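Local structure of putative membrane anchored protein (Corynebacterium diphtheriae, 3LSO) at residues A275-T280 against P459-R464. The protein is of unknown function but is probably a membrane-anchored, largely beta-stranded protein displayed at the cell surface. Sequence-based numbering, arbitrary orientation.
Sequences APDGET and PALPER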
loop_
_atom_site.group_PDB
_atom_site.type_symbol
_atom_site.label_atom_id
_atom_site.label_comp_id
_atom_site.label_asym_id
_atom_site.label_seq_id
_atom_site.Cartn_x
_atom_site.Cartn_y
_atom_site.Cartn_z
ATOM N N ALA B 275 -8.340 -8.253 -12.745
ATOM C CA ALA B 275 -7.599 -7.692 -11.621
ATOM C C ALA B 275 -8.501 -7.179 -10.481
ATOM O O ALA B 275 -9.676 -6.863 -10.683
ATOM C CB ALA B 275 -6.654 -6.603 -12.104
ATOM N N PRO B 276 -7.959 -7.130 -9.260
ATOM C CA PRO B 276 -8.741 -6.497 -8.232
ATOM C C PRO B 276 -8.850 -5.011 -8.537
ATOM O O PRO B 276 -7.965 -4.455 -9.199
ATOM C CB PRO B 276 -7.893 -6.721 -6.984
ATOM C CG PRO B 276 -7.113 -7.933 -7.292
ATOM C CD PRO B 276 -6.747 -7.754 -8.706
ATOM N N ASP B 277 -9.939 -4.396 -8.074
ATOM C CA ASP B 277 -10.139 -2.957 -8.187
ATOM C C ASP B 277 -9.198 -2.215 -7.241
ATOM O O ASP B 277 -8.886 -2.697 -6.153
ATOM C CB ASP B 277 -11.581 -2.579 -7.816
ATOM C CG ASP B 277 -12.649 -3.209 -8.740
ATOM O OD1 ASP B 277 -12.455 -3.278 -9.986
ATOM O OD2 ASP B 277 -13.712 -3.610 -8.200
ATOM N N GLY B 278 -8.756 -1.035 -7.657
ATOM C CA GLY B 278 -8.054 -0.125 -6.752
ATOM C C GLY B 278 -8.986 0.936 -6.190
ATOM O O GLY B 278 -9.798 1.470 -6.930
ATOM N N GLU B 279 -8.885 1.225 -4.890
ATOM C CA GLU B 279 -9.681 2.289 -4.274
ATOM C C GLU B 279 -8.829 3.273 -3.540
ATOM O O GLU B 279 -7.826 2.903 -2.949
ATOM C CB GLU B 279 -10.751 1.739 -3.307
ATOM C CG GLU B 279 -12.127 1.663 -3.940
ATOM C CD GLU B 279 -13.279 1.324 -2.996
ATOM O OE1 GLU B 279 -13.187 1.451 -1.741
ATOM O OE2 GLU B 279 -14.324 0.931 -3.549
ATOM N N THR B 280 -9.243 4.531 -3.560
ATOM C CA THR B 280 -8.697 5.530 -2.633
ATOM C C THR B 280 -9.820 6.478 -2.131
ATOM O O THR B 280 -10.948 6.447 -2.649
ATOM C CB THR B 280 -7.469 6.274 -3.258
ATOM O OG1 THR B 280 -6.619 6.782 -2.226
ATOM C CG2 THR B 280 -7.899 7.415 -4.140
ATOM N N PRO B 459 -23.759 2.595 -2.457
ATOM C CA PRO B 459 -24.265 1.331 -2.983
ATOM C C PRO B 459 -23.084 0.400 -3.141
ATOM O O PRO B 459 -21.944 0.832 -3.015
ATOM C CB PRO B 459 -24.819 1.708 -4.361
ATOM C CG PRO B 459 -24.928 3.213 -4.347
ATOM C CD PRO B 459 -23.819 3.665 -3.468
ATOM N N ALA B 460 -23.335 -0.872 -3.383
ATOM C CA ALA B 460 -22.235 -1.761 -3.688
ATOM C C ALA B 460 -21.806 -1.494 -5.114
ATOM O O ALA B 460 -22.631 -1.180 -5.976
ATOM C CB ALA B 460 -22.651 -3.214 -3.524
ATOM N N LEU B 461 -20.507 -1.600 -5.352
ATOM C CA LEU B 461 -20.006 -1.743 -6.702
ATOM C C LEU B 461 -20.653 -2.949 -7.380
ATOM O O LEU B 461 -20.761 -4.012 -6.767
ATOM C CB LEU B 461 -18.506 -1.979 -6.679
ATOM C CG LEU B 461 -17.559 -0.816 -6.511
ATOM C CD1 LEU B 461 -16.162 -1.394 -6.461
ATOM C CD2 LEU B 461 -17.708 0.148 -7.668
ATOM N N PRO B 462 -21.079 -2.788 -8.647
ATOM C CA PRO B 462 -21.490 -3.931 -9.478
ATOM C C PRO B 462 -20.426 -5.027 -9.529
ATOM O O PRO B 462 -19.250 -4.739 -9.761
ATOM C CB PRO B 462 -21.669 -3.314 -10.879
ATOM C CG PRO B 462 -21.194 -1.862 -10.765
ATOM C CD PRO B 462 -21.332 -1.503 -9.323
ATOM N N GLU B 463 -20.852 -6.269 -9.306
ATOM C CA GLU B 463 -19.966 -7.437 -9.323
ATOM C C GLU B 463 -19.033 -7.381 -10.534
ATOM O O GLU B 463 -19.452 -6.991 -11.624
ATOM C CB GLU B 463 -20.797 -8.750 -9.322
ATOM N N ARG B 464 -17.764 -7.735 -10.338
ATOM C CA ARG B 464 -16.835 -7.838 -11.472
ATOM C C ARG B 464 -17.058 -9.131 -12.284
ATOM O O ARG B 464 -17.578 -10.113 -11.753
ATOM C CB ARG B 464 -15.379 -7.684 -11.015
ATOM C CG ARG B 464 -15.037 -8.301 -9.670
ATOM C CD ARG B 464 -13.706 -7.755 -9.169
ATOM N NE ARG B 464 -12.593 -8.050 -10.075
ATOM C CZ ARG B 464 -11.789 -9.104 -9.969
ATOM N NH1 ARG B 464 -11.952 -9.984 -8.992
ATOM N NH2 ARG B 464 -10.814 -9.284 -10.844
#
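A C-terminal tail, extended and rich in proline, runs back over a beta domain, probably immunoglobulin-like, whose mixed five-stranded sheet contains strand 278-285. Within the loop after strand 440-453, residues 461-464 run alongside 275-279 in nearly the opposite direction (167°). They are joined by side chains, not by strand pairing: the nearest CA atoms, of Pro276 and Arg464, are 8.8 Å apart. The contact is shallow, burying 226 Å² in all, and lies at the surface. Prolines suit such a tail, since their rings restrict phi and so favour an extended chain.

Leu461 has a branched apolar tip that can pack against Thr263 and His233 between two acids. Its CG is anti to the carbonyl carbon (chi1 -80°), and the branch CD1 meets both carboxylates tip to tip, 3.7 Å from Asp277 OD2 and 4.2 Å from Glu279 OE2. Asp277 and Glu279, two apart along the chain, both point toward the tail and can flank one methyl. Each acid has a polar partner in the domain beneath: Asp277 OD2 forms a salt bridge with Arg265, and Glu279 OE2 is hydrogen-bonded to Thr263 OG1 and to NE2 of His233, in the loop before strand 234-241. Arg265 and His233 also bind the tail carbonyls of Pro462 and Pro459, so these two residues tie domain and tail together.

Farther along, the long chain of Arg464 lets an exposed residue reach the 275-277 loop. Its CG sits in the crowded position between the backbone N and the carbonyl carbon (chi1 37°), and the chain bends at chi3. The opposite charge of Asp277 may favour this pose, although OD1 stays 4.8 Å from Arg464 NE. Pro276 CA lies 4.3 Å above the guanidinium plane, offset toward the rim of the group, and Arg464 NH2 comes to 2.7 Å from Ala275 O.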